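Local structure of serine protease p27 (Human astrovirus 1, 2W5E) at residues 34-39 against 59-64. The protein is the trypsin-like serine protease domain of the viral polyprotein 1A and probably cleaves that polyprotein into its functional products. Numbering follows the deposited sequence.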
loop_
_atom_site.group_PDB
_atom_site.type_symbol
_atom_site.label_atom_id
_atom_site.label_comp_id
_atom_site.label_asym_id
_atom_site.label_seq_id
_atom_site.Cartn_x
_atom_site.Cartn_y
_atom_site.Cartn_z
ATOM N N THR A 34 -2.583 25.578 11.004
ATOM C CA THR A 34 -3.885 25.900 11.610
ATOM C C THR A 34 -4.292 27.345 11.293
ATOM O O THR A 34 -3.601 28.031 10.536
ATOM C CB THR A 34 -3.907 25.603 13.141
ATOM O OG1 THR A 34 -5.254 25.644 13.634
ATOM C CG2 THR A 34 -3.029 26.594 13.926
ATOM N N ALA A 35 -5.419 27.789 11.847
ATOM C CA ALA A 35 -5.864 29.176 11.703
ATOM C C ALA A 35 -5.156 30.056 12.731
ATOM O O ALA A 35 -4.877 29.612 13.846
ATOM C CB ALA A 35 -7.377 29.275 11.865
ATOM N N ALA A 36 -4.872 31.300 12.359
ATOM C CA ALA A 36 -4.171 32.229 13.245
ATOM C C ALA A 36 -4.830 32.351 14.623
ATOM O O ALA A 36 -4.141 32.348 15.643
ATOM C CB ALA A 36 -4.023 33.590 12.591
ATOM N N HIS A 37 -6.159 32.434 14.659
ATOM C CA HIS A 37 -6.862 32.630 15.934
ATOM C C HIS A 37 -6.874 31.403 16.859
ATOM O O HIS A 37 -7.178 31.524 18.042
ATOM C CB HIS A 37 -8.270 33.211 15.730
ATOM C CG HIS A 37 -9.283 32.220 15.249
ATOM N ND1 HIS A 37 -9.524 31.989 13.912
ATOM C CD2 HIS A 37 -10.137 31.420 15.930
ATOM C CE1 HIS A 37 -10.475 31.082 13.789
ATOM N NE2 HIS A 37 -10.866 30.722 14.999
ATOM N N VAL A 38 -6.537 30.232 16.319
ATOM C CA VAL A 38 -6.383 29.021 17.134
ATOM C C VAL A 38 -5.108 29.115 17.984
ATOM O O VAL A 38 -5.085 28.703 19.146
ATOM C CB VAL A 38 -6.362 27.744 16.248
ATOM C CG1 VAL A 38 -5.989 26.507 17.060
ATOM C CG2 VAL A 38 -7.708 27.555 15.573
ATOM N N VAL A 39 -4.063 29.672 17.384
ATOM C CA VAL A 39 -2.779 29.880 18.046
ATOM C C VAL A 39 -2.833 31.098 18.984
ATOM O O VAL A 39 -2.300 31.057 20.101
ATOM C CB VAL A 39 -1.650 29.999 16.984
ATOM C CG1 VAL A 39 -0.511 30.864 17.455
ATOM C CG2 VAL A 39 -1.164 28.610 16.570
ATOM N N ARG A 59 6.121 28.635 14.332
ATOM C CA ARG A 59 7.248 28.947 13.449
ATOM C C ARG A 59 7.066 30.276 12.712
ATOM O O ARG A 59 7.987 31.096 12.669
ATOM C CB ARG A 59 7.465 27.808 12.436
ATOM C CG ARG A 59 8.490 28.108 11.357
ATOM C CD ARG A 59 8.738 26.923 10.423
ATOM N NE ARG A 59 7.640 26.657 9.490
ATOM C CZ ARG A 59 7.346 27.403 8.425
ATOM N NH1 ARG A 59 8.047 28.497 8.148
ATOM N NH2 ARG A 59 6.335 27.060 7.639
ATOM N N TYR A 60 5.880 30.488 12.142
ATOM C CA TYR A 60 5.658 31.594 11.210
ATOM C C TYR A 60 4.188 32.015 11.131
ATOM O O TYR A 60 3.292 31.171 11.030
ATOM C CB TYR A 60 6.203 31.212 9.821
ATOM C CG TYR A 60 5.989 32.226 8.714
ATOM C CD1 TYR A 60 6.343 33.567 8.877
ATOM C CD2 TYR A 60 5.464 31.831 7.484
ATOM C CE1 TYR A 60 6.154 34.491 7.848
ATOM C CE2 TYR A 60 5.273 32.742 6.455
ATOM C CZ TYR A 60 5.619 34.068 6.639
ATOM O OH TYR A 60 5.423 34.968 5.612
ATOM N N MET A 61 3.963 33.326 11.188
ATOM C CA MET A 61 2.631 33.920 11.107
ATOM C C MET A 61 2.585 34.900 9.936
ATOM O O MET A 61 2.918 36.073 10.106
ATOM C CB MET A 61 2.286 34.677 12.397
ATOM C CG MET A 61 2.363 33.876 13.685
ATOM S SD MET A 61 0.923 32.838 13.965
ATOM C CE MET A 61 -0.340 34.052 14.328
ATOM N N PRO A 62 2.173 34.430 8.743
ATOM C CA PRO A 62 2.097 35.319 7.578
ATOM C C PRO A 62 0.954 36.334 7.675
ATOM O O PRO A 62 0.229 36.363 8.672
ATOM C CB PRO A 62 1.859 34.348 6.415
ATOM C CG PRO A 62 1.180 33.185 7.033
ATOM C CD PRO A 62 1.771 33.052 8.407
ATOM N N GLU A 63 0.810 37.160 6.639
ATOM C CA GLU A 63 -0.272 38.143 6.556
ATOM C C GLU A 63 -1.640 37.462 6.557
ATOM O O GLU A 63 -2.572 37.945 7.203
ATOM C CB GLU A 63 -0.105 39.016 5.308
ATOM C CG GLU A 63 -1.001 40.255 5.271
ATOM C CD GLU A 63 -0.627 41.223 4.157
ATOM O OE1 GLU A 63 0.581 41.528 4.003
ATOM O OE2 GLU A 63 -1.544 41.692 3.442
ATOM N N LYS A 64 -1.750 36.340 5.839
ATOM C CA LYS A 64 -2.952 35.503 5.870
ATOM C C LYS A 64 -3.217 34.983 7.280
ATOM O O LYS A 64 -2.281 34.749 8.046
ATOM C CB LYS A 64 -2.822 34.321 4.908
ATOM C CG LYS A 64 -3.177 34.641 3.471
ATOM C CD LYS A 64 -3.119 33.394 2.603
ATOM C CE LYS A 64 -3.302 33.746 1.139
ATOM N NZ LYS A 64 -3.007 32.591 0.254
#
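Met61 lays the end of its side chain against Ala36 and Val39, on the short helix that carries the catalytic His37. The fold is the double beta-barrel of trypsin-like peptidases, and this contact lies on its first barrel. Strand 31-35 runs into helix 36-39, with Ala35 at the N-cap position. Strand 52-60 ends just before Met61, and the chain then loops toward the catalytic Asp65.

Two apolar touches make up the contact, and no hydrogen bond crosses it. The methyl CE of Met61 meets CB of Ala36 at 4.1 Å. Its sulfur SD lies 4.3 Å from CG1 of Val39. One thioether end thus reaches two residues, three positions apart on the helix. The CB atoms of Ala36 and Val39 both point to the 59-64 segment, while His37 points away. The CG of Met61 is anti to its carbonyl carbon (chi1 -56°). Further bends at chi2 (-80°) and chi3 (-70°) curl the chain and carry CE to the helix. The two backbones stay well apart, with CA of Ala36 and CA of Met61 separated by 7.3 Å.

Strand 66-70 runs between the two strands; its Ala67 touches both Val39 and Met61, and its Phe68 is faced by both Arg59 and Tyr60 in a classic beta bulge. His37, pointing away from 59-64, is hydrogen-bonded through NE2 to OG of the catalytic Ser127. On the Met61 side, where the loop runs on from Lys64, Ala36 shares a backbone hydrogen bond with Asp65. Within the helical turn, Val38 N donates to Ala35 O at 3.0 Å, and the bond from Val39 N to Ala36 O is weak at 3.2 Å.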